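PDB 4F3N: uncharacterized ACR, COG1565 superfamily from Burkholderia thailandensis, which is of unconfirmed function but has an S-adenosylmethionine-dependent methyltransferase fold and may methylate protein arginines symmetrically. Local coordinates for residues R140-G145 / A170-S175; E177-Q182 / V197-A202. One frame throughout, in Å; residues are numbered along the deposited sequence.

Overall arrangement
From the N terminus, strand 140-144 runs into helix 150-161 and returns as strand 168-172, and contact 1 closes that loop by pairing the two strands side by side. The chain then goes on through helix 179-189 to strand 197-200, and contact 2 closes this second loop by laying the start of the helix on the strand. The loops follow in series without crossing, each within a beta-alpha-beta unit. Their centres lie 7 Å apart because strand 168-172 sits between strands 140-144 and 197-200 in the seven-stranded mixed sheet. I171 joins the two contacts through its backbone, N and O probably hydrogen-bonded to R198 O and L200 N, and M142 packs on L200.

Contact 1 of 2, residues R140-G145 / A170-S175; sequences RVMEFG and AIVDLS
The F144 ring meets L174 at its edge, CD1 of L174 lying near the ring plane 3.8 Å from CZ, while V172 CG1 comes in obliquely at 3.7 Å from F144 CD1. With its CG anti to the backbone N (chi1 -177°), the ring lies beside V172, CD1 toward the valine and CZ toward L174; F281 is a further aromatic neighbour. On the same face, M142 leans across V172, its SD 3.9 Å from CG2 of that valine, and its CG packs on the methyl of A170.

The strands run parallel, 18° apart, with M142, E143 and F144 in register with A170, I171 and V172. Four backbone hydrogen bonds alternate between them: A170 N to V141 O, E143 N to A170 O (2.8 Å), V172 N to E143 O, and G145 N to V172 O, longest at 3.0 Å and least straight at 151°. The face of M142, F144, A170 and V172 is packed by apolar groups; the other pairs I171 with the acidic E143. The E143 side chain lies about 4 Å from that of N214, which contacts S-adenosylhomocysteine in a ligand-bound structure of this protein. A hydrogen bond from E143 OE1 to Y169 OH fixes the carboxylate there, beside the S-adenosylhomocysteine site of a Rossmann-like methyltransferase fold.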
ATOM      1  N   ARG A 140      -5.429  19.282   8.791  1.00 11.62           N
ATOM      2  CA  ARG A 140      -5.818  18.699   7.521  1.00 11.64           C
ATOM      3  C   ARG A 140      -5.332  17.255   7.474  1.00 10.54           C
ATOM      4  O   ARG A 140      -4.303  16.932   8.054  1.00 10.08           O
ATOM      5  CB  ARG A 140      -5.195  19.465   6.347  1.00 14.05           C
ATOM      6  CG  ARG A 140      -5.716  20.890   6.170  1.00 17.08           C
ATOM      7  CD  ARG A 140      -4.977  21.595   5.025  1.00 19.56           C
ATOM      8  NE  ARG A 140      -5.556  22.911   4.779  1.00 24.28           N
ATOM      9  CZ  ARG A 140      -6.232  23.300   3.692  1.00 25.44           C
ATOM     10  NH1 ARG A 140      -6.424  22.519   2.640  1.00 27.71           N
ATOM     11  NH2 ARG A 140      -6.700  24.535   3.658  1.00 30.39           N
ATOM     12  N   VAL A 141      -6.105  16.404   6.810  1.00  9.72           N
ATOM     13  CA  VAL A 141      -5.685  15.060   6.475  1.00  8.81           C
ATOM     14  C   VAL A 141      -5.695  14.901   4.949  1.00  8.98           C
ATOM     15  O   VAL A 141      -6.577  15.458   4.241  1.00  8.78           O
ATOM     16  CB  VAL A 141      -6.603  14.022   7.112  1.00  8.52           C
ATOM     17  CG1 VAL A 141      -6.317  12.606   6.551  1.00  8.02           C
ATOM     18  CG2 VAL A 141      -6.475  14.058   8.643  1.00  8.05           C
ATOM     19  N   MET A 142      -4.727  14.155   4.436  1.00  9.07           N
ATOM     20  CA  MET A 142      -4.662  13.813   3.025  1.00  9.54           C
ATOM     21  C   MET A 142      -4.457  12.310   2.901  1.00  9.50           C
ATOM     22  O   MET A 142      -3.498  11.759   3.436  1.00  8.79           O
ATOM     23  CB  MET A 142      -3.509  14.548   2.289  1.00 11.03           C
ATOM     24  CG  MET A 142      -3.372  14.044   0.866  1.00 11.99           C
ATOM     25  SD  MET A 142      -1.877  14.698   0.101  1.00 17.81           S
ATOM     26  CE  MET A 142      -2.651  16.130  -0.295  1.00 13.96           C
ATOM     27  N   GLU A 143      -5.361  11.640   2.205  1.00  8.93           N
ATOM     28  CA  GLU A 143      -5.233  10.208   2.002  1.00  9.44           C
ATOM     29  C   GLU A 143      -4.899   9.944   0.525  1.00 10.37           C
ATOM     30  O   GLU A 143      -5.532  10.466  -0.401  1.00  9.87           O
ATOM     31  CB  GLU A 143      -6.513   9.469   2.449  1.00  9.55           C
ATOM     32  CG  GLU A 143      -6.327   7.980   2.283  1.00 10.16           C
ATOM     33  CD  GLU A 143      -7.485   7.115   2.692  1.00 10.89           C
ATOM     34  OE1 GLU A 143      -8.540   7.640   3.045  1.00 10.95           O
ATOM     35  OE2 GLU A 143      -7.279   5.873   2.632  1.00 10.90           O
ATOM     36  N   PHE A 144      -3.885   9.128   0.286  1.00 11.21           N
ATOM     37  CA  PHE A 144      -3.535   8.782  -1.099  1.00 12.60           C
ATOM     38  C   PHE A 144      -4.249   7.502  -1.428  1.00 13.98           C
ATOM     39  O   PHE A 144      -4.213   6.571  -0.640  1.00 13.19           O
ATOM     40  CB  PHE A 144      -1.995   8.611  -1.261  1.00 13.76           C
ATOM     41  CG  PHE A 144      -1.567   8.310  -2.693  1.00 14.82           C
ATOM     42  CD1 PHE A 144      -1.310   9.332  -3.586  1.00 15.25           C
ATOM     43  CD2 PHE A 144      -1.513   6.994  -3.155  1.00 15.63           C
ATOM     44  CE1 PHE A 144      -0.952   9.046  -4.913  1.00 16.14           C
ATOM     45  CE2 PHE A 144      -1.152   6.686  -4.471  1.00 15.65           C
ATOM     46  CZ  PHE A 144      -0.889   7.719  -5.364  1.00 15.82           C
ATOM     47  N   GLY A 145      -4.869   7.475  -2.630  1.00 14.20           N
ATOM     48  CA  GLY A 145      -5.604   6.316  -3.147  1.00 15.20           C
ATOM     49  C   GLY A 145      -7.034   6.322  -2.632  1.00 14.73           C
ATOM     50  O   GLY A 145      -7.915   6.885  -3.257  1.00 14.71           O
ATOM     51  N   ALA A 170      -8.391  15.698   2.186  1.00  9.76           N
ATOM     52  CA  ALA A 170      -8.036  15.625   0.773  1.00  9.74           C
ATOM     53  C   ALA A 170      -7.844  14.180   0.370  1.00 10.11           C
ATOM     54  O   ALA A 170      -7.192  13.400   1.094  1.00 10.33           O
ATOM     55  CB  ALA A 170      -6.772  16.425   0.460  1.00  9.34           C
ATOM     56  N   ILE A 171      -8.447  13.790  -0.739  1.00  9.69           N
ATOM     57  CA  ILE A 171      -8.174  12.439  -1.323  1.00  9.66           C
ATOM     58  C   ILE A 171      -7.440  12.588  -2.650  1.00 10.23           C
ATOM     59  O   ILE A 171      -7.894  13.294  -3.529  1.00  9.60           O
ATOM     60  CB  ILE A 171      -9.446  11.583  -1.522  1.00  9.36           C
ATOM     61  CG1 ILE A 171     -10.109  11.287  -0.178  1.00  9.22           C
ATOM     62  CG2 ILE A 171      -9.106  10.321  -2.321  1.00  9.40           C
ATOM     63  CD1 ILE A 171     -11.504  10.648  -0.231  1.00  9.20           C
ATOM     64  N   VAL A 172      -6.292  11.928  -2.799  1.00 10.55           N
ATOM     65  CA  VAL A 172      -5.564  11.921  -4.057  1.00 11.76           C
ATOM     66  C   VAL A 172      -5.969  10.732  -4.894  1.00 12.46           C
ATOM     67  O   VAL A 172      -5.669   9.595  -4.539  1.00 12.58           O
ATOM     68  CB  VAL A 172      -4.015  11.894  -3.897  1.00 12.24           C
ATOM     69  CG1 VAL A 172      -3.341  11.981  -5.263  1.00 13.35           C
ATOM     70  CG2 VAL A 172      -3.550  13.019  -2.998  1.00 12.02           C
ATOM     71  N   ASP A 173      -6.612  11.029  -6.017  1.00 12.34           N
ATOM     72  CA  ASP A 173      -7.189  10.047  -6.942  1.00 13.54           C
ATOM     73  C   ASP A 173      -6.614  10.362  -8.309  1.00 14.46           C
ATOM     74  O   ASP A 173      -7.220  11.088  -9.102  1.00 13.73           O
ATOM     75  CB  ASP A 173      -8.720  10.146  -6.928  1.00 13.42           C
ATOM     76  CG  ASP A 173      -9.384   9.299  -7.996  1.00 14.16           C
ATOM     77  OD1 ASP A 173      -8.854   8.240  -8.396  1.00 14.76           O
ATOM     78  OD2 ASP A 173     -10.470   9.689  -8.454  1.00 14.66           O
ATOM     79  N   LEU A 174      -5.419   9.841  -8.568  1.00 15.23           N
ATOM     80  CA  LEU A 174      -4.665  10.241  -9.752  1.00 16.83           C
ATOM     81  C   LEU A 174      -5.424   9.949 -11.025  1.00 17.85           C
ATOM     82  O   LEU A 174      -5.328  10.717 -11.975  1.00 19.09           O
ATOM     83  CB  LEU A 174      -3.315   9.488  -9.843  1.00 17.45           C
ATOM     84  CG  LEU A 174      -2.294   9.670  -8.718  1.00 18.39           C
ATOM     85  CD1 LEU A 174      -1.014   8.872  -9.017  1.00 19.69           C
ATOM     86  CD2 LEU A 174      -1.991  11.140  -8.488  1.00 19.17           C
ATOM     87  N   SER A 175      -6.130   8.821 -11.066  1.00 18.25           N
ATOM     88  CA  SER A 175      -6.753   8.391 -12.309  1.00 20.29           C
ATOM     89  C   SER A 175      -8.094   9.057 -12.561  1.00 19.93           C
ATOM     90  O   SER A 175      -8.576   9.065 -13.699  1.00 19.54           O
ATOM     91  CB  SER A 175      -6.971   6.879 -12.325  1.00 20.76           C
ATOM     92  OG  SER A 175      -8.045   6.516 -11.476  1.00 21.13           O
TER

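Contact 2 of 2, residues E177-Q182 / V197-A202; sequences ELRARQ and VRWLDA
W199 and R179 bury the most surface here, and the two side chains run antiparallel alongside one another. R179 CB sits over one face of the indole, 3.5 Å from the centroid of the five-membered ring and 26° off its normal, a CH-pi contact that brings CB to 3.2 Å from W199 CD1. V197 CG1 covers the opposite face toward the rim. Because CG of R179 stands between its backbone N and carbonyl carbon (chi1 65°) and the chain bends again at chi3, the arginine runs back over the tryptophan toward D201. The guanidinium then lies 21° from the ring plane, with W199 CB over one of its faces.

At its edge the guanidinium meets D201 OD1 in a salt bridge: NH2 approaches within 2.8 Å, nearly along the C-O axis of the carboxylate, and NH1 adds a weak bond at 3.3 Å. A water accepts from NH1 and donates to W199 O. D173, just past the end of strand 168-172, forms a second salt bridge through OD2 to NE, so the positive charge is probably balanced by two acids.

This is the helix-to-strand packing of a beta-alpha-beta unit in the Rossmann-like sheet, the start of helix 179-189 lying against edge strand 197-200. Q182 works at the indole edge: its OE1 accepts from W199 NE1 at 2.7 Å and lies in the ring plane, with amide and indole nearly coplanar. Q182 NE2 turns to the carbonyls of G145 and G147, linking the tryptophan through one amide to the glycine-containing turn after strand 140-144.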
ATOM      1  N   GLU A 177     -10.668   7.759 -11.483  1.00 18.70           N
ATOM      2  CA  GLU A 177     -11.611   6.663 -11.535  1.00 20.76           C
ATOM      3  C   GLU A 177     -12.166   6.230 -10.181  1.00 19.04           C
ATOM      4  O   GLU A 177     -13.169   5.513 -10.148  1.00 21.37           O
ATOM      5  CB  GLU A 177     -10.975   5.452 -12.257  1.00 24.08           C
ATOM      6  CG  GLU A 177     -10.570   5.719 -13.711  1.00 28.28           C
ATOM      7  CD  GLU A 177     -11.624   5.317 -14.729  1.00 33.74           C
ATOM      8  OE1 GLU A 177     -12.770   4.964 -14.345  1.00 37.55           O
ATOM      9  OE2 GLU A 177     -11.309   5.363 -15.938  1.00 41.08           O
ATOM     10  N   LEU A 178     -11.508   6.589  -9.078  1.00 17.66           N
ATOM     11  CA  LEU A 178     -11.927   6.103  -7.753  1.00 16.87           C
ATOM     12  C   LEU A 178     -12.884   7.046  -7.070  1.00 15.61           C
ATOM     13  O   LEU A 178     -13.649   6.645  -6.225  1.00 14.92           O
ATOM     14  CB  LEU A 178     -10.735   5.891  -6.801  1.00 18.38           C
ATOM     15  CG  LEU A 178      -9.584   5.038  -7.349  1.00 19.49           C
ATOM     16  CD1 LEU A 178      -8.462   5.025  -6.309  1.00 21.48           C
ATOM     17  CD2 LEU A 178     -10.139   3.671  -7.687  1.00 21.42           C
ATOM     18  N   ARG A 179     -12.884   8.314  -7.443  1.00 14.95           N
ATOM     19  CA  ARG A 179     -13.612   9.273  -6.616  1.00 14.21           C
ATOM     20  C   ARG A 179     -15.137   9.134  -6.644  1.00 14.65           C
ATOM     21  O   ARG A 179     -15.772   9.456  -5.667  1.00 14.70           O
ATOM     22  CB  ARG A 179     -13.172  10.704  -6.881  1.00 13.54           C
ATOM     23  CG  ARG A 179     -13.449  11.259  -8.254  1.00 14.06           C
ATOM     24  CD  ARG A 179     -12.691  12.566  -8.401  1.00 13.49           C
ATOM     25  NE  ARG A 179     -11.246  12.393  -8.572  1.00 12.38           N
ATOM     26  CZ  ARG A 179     -10.419  13.391  -8.841  1.00 12.48           C
ATOM     27  NH1 ARG A 179     -10.895  14.639  -8.924  1.00 12.50           N
ATOM     28  NH2 ARG A 179      -9.133  13.183  -9.029  1.00 12.45           N
ATOM     29  N   ALA A 180     -15.737   8.658  -7.737  1.00 15.48           N
ATOM     30  CA  ALA A 180     -17.191   8.522  -7.756  1.00 16.12           C
ATOM     31  C   ALA A 180     -17.690   7.601  -6.657  1.00 16.69           C
ATOM     32  O   ALA A 180     -18.620   7.957  -5.935  1.00 17.11           O
ATOM     33  CB  ALA A 180     -17.706   8.028  -9.152  1.00 16.76           C
ATOM     34  N   ARG A 181     -17.081   6.426  -6.524  1.00 17.78           N
ATOM     35  CA  ARG A 181     -17.495   5.515  -5.468  1.00 18.55           C
ATOM     36  C   ARG A 181     -17.176   6.066  -4.075  1.00 16.89           C
ATOM     37  O   ARG A 181     -17.983   5.907  -3.149  1.00 16.28           O
ATOM     38  CB  ARG A 181     -16.902   4.110  -5.649  1.00 21.12           C
ATOM     39  CG  ARG A 181     -17.450   3.102  -4.636  1.00 24.37           C
ATOM     40  CD  ARG A 181     -18.148   1.919  -5.295  1.00 29.59           C
ATOM     41  NE  ARG A 181     -18.312   0.797  -4.362  1.00 32.54           N
ATOM     42  CZ  ARG A 181     -17.612  -0.350  -4.371  1.00 35.39           C
ATOM     43  NH1 ARG A 181     -16.644  -0.575  -5.268  1.00 37.73           N
ATOM     44  NH2 ARG A 181     -17.875  -1.289  -3.449  1.00 35.05           N
ATOM     45  N   GLN A 182     -16.019   6.721  -3.922  1.00 15.11           N
ATOM     46  CA  GLN A 182     -15.651   7.328  -2.652  1.00 13.48           C
ATOM     47  C   GLN A 182     -16.689   8.376  -2.198  1.00 13.72           C
ATOM     48  O   GLN A 182     -17.105   8.403  -1.038  1.00 13.11           O
ATOM     49  CB  GLN A 182     -14.269   7.989  -2.752  1.00 13.24           C
ATOM     50  CG  GLN A 182     -13.156   6.974  -2.959  1.00 12.88           C
ATOM     51  CD  GLN A 182     -11.835   7.564  -3.394  1.00 12.82           C
ATOM     52  OE1 GLN A 182     -11.737   8.763  -3.710  1.00 13.56           O
ATOM     53  NE2 GLN A 182     -10.784   6.714  -3.426  1.00 13.06           N
ATOM     54  N   VAL A 197     -14.616  17.057   2.300  1.00 12.63           N
ATOM     55  CA  VAL A 197     -13.738  16.234   1.466  1.00 11.93           C
ATOM     56  C   VAL A 197     -13.486  16.915   0.126  1.00 12.29           C
ATOM     57  O   VAL A 197     -14.422  17.464  -0.495  1.00 12.45           O
ATOM     58  CB  VAL A 197     -14.318  14.820   1.268  1.00 11.94           C
ATOM     59  CG1 VAL A 197     -13.409  13.983   0.398  1.00 11.09           C
ATOM     60  CG2 VAL A 197     -14.561  14.141   2.628  1.00 11.43           C
ATOM     61  N   ARG A 198     -12.232  16.940  -0.315  1.00 12.09           N
ATOM     62  CA  ARG A 198     -11.900  17.430  -1.637  1.00 12.87           C
ATOM     63  C   ARG A 198     -10.985  16.426  -2.293  1.00 12.39           C
ATOM     64  O   ARG A 198     -10.163  15.769  -1.602  1.00 11.97           O
ATOM     65  CB  ARG A 198     -11.223  18.803  -1.561  1.00 14.48           C
ATOM     66  CG  ARG A 198     -12.130  19.933  -1.088  1.00 16.46           C
ATOM     67  CD  ARG A 198     -13.214  20.238  -2.102  1.00 17.79           C
ATOM     68  NE  ARG A 198     -14.049  21.361  -1.668  1.00 20.18           N
ATOM     69  CZ  ARG A 198     -15.076  21.267  -0.826  1.00 21.16           C
ATOM     70  NH1 ARG A 198     -15.428  20.105  -0.287  1.00 20.65           N
ATOM     71  NH2 ARG A 198     -15.779  22.367  -0.514  1.00 22.12           N
ATOM     72  N   TRP A 199     -11.102  16.279  -3.607  1.00 11.17           N
ATOM     73  CA  TRP A 199     -10.270  15.360  -4.347  1.00 11.37           C
ATOM     74  C   TRP A 199      -9.226  16.088  -5.178  1.00 12.55           C
ATOM     75  O   TRP A 199      -9.492  17.143  -5.765  1.00 12.60           O
ATOM     76  CB  TRP A 199     -11.145  14.519  -5.262  1.00 11.03           C
ATOM     77  CG  TRP A 199     -11.909  13.432  -4.550  1.00 10.61           C
ATOM     78  CD1 TRP A 199     -11.556  12.072  -4.418  1.00 10.46           C
ATOM     79  CD2 TRP A 199     -13.182  13.552  -3.816  1.00 10.27           C
ATOM     80  NE1 TRP A 199     -12.488  11.407  -3.695  1.00 10.40           N
ATOM     81  CE2 TRP A 199     -13.495  12.222  -3.320  1.00 10.22           C
ATOM     82  CE3 TRP A 199     -14.072  14.592  -3.575  1.00 10.48           C
ATOM     83  CZ2 TRP A 199     -14.644  11.957  -2.605  1.00 10.33           C
ATOM     84  CZ3 TRP A 199     -15.223  14.326  -2.830  1.00 10.64           C
ATOM     85  CH2 TRP A 199     -15.493  13.023  -2.352  1.00 10.52           C
ATOM     86  N   LEU A 200      -8.030  15.512  -5.196  1.00 13.26           N
ATOM     87  CA  LEU A 200      -6.882  16.053  -5.908  1.00 14.58           C
ATOM     88  C   LEU A 200      -6.447  15.126  -7.024  1.00 15.07           C
ATOM     89  O   LEU A 200      -6.521  13.916  -6.871  1.00 14.10           O
ATOM     90  CB  LEU A 200      -5.721  16.194  -4.936  1.00 15.13           C
ATOM     91  CG  LEU A 200      -5.922  17.034  -3.692  1.00 16.32           C
ATOM     92  CD1 LEU A 200      -4.668  16.955  -2.848  1.00 17.49           C
ATOM     93  CD2 LEU A 200      -6.260  18.486  -4.044  1.00 17.65           C
ATOM     94  N   ASP A 201      -5.936  15.707  -8.113  1.00 15.97           N
ATOM     95  CA  ASP A 201      -5.470  14.935  -9.244  1.00 18.47           C
ATOM     96  C   ASP A 201      -3.975  14.551  -9.110  1.00 18.79           C
ATOM     97  O   ASP A 201      -3.487  13.689  -9.847  1.00 19.19           O
ATOM     98  CB  ASP A 201      -5.639  15.738 -10.529  1.00 19.85           C
ATOM     99  CG  ASP A 201      -7.104  16.052 -10.829  1.00 21.48           C
ATOM    100  OD1 ASP A 201      -7.968  15.475 -10.163  1.00 22.36           O
ATOM    101  OD2 ASP A 201      -7.386  16.863 -11.728  1.00 24.64           O
ATOM    102  N   ALA A 202      -3.268  15.206  -8.204  1.00 19.08           N
ATOM    103  CA  ALA A 202      -1.840  14.956  -7.989  1.00 19.78           C
ATOM    104  C   ALA A 202      -1.447  15.403  -6.597  1.00 19.33           C
ATOM    105  O   ALA A 202      -2.159  16.174  -5.978  1.00 19.05           O
ATOM    106  CB  ALA A 202      -1.025  15.699  -9.026  1.00 21.16           C
TER
HETATM  107  O   HOH W   1      -9.546  17.474  -8.505  1.00 17.51           O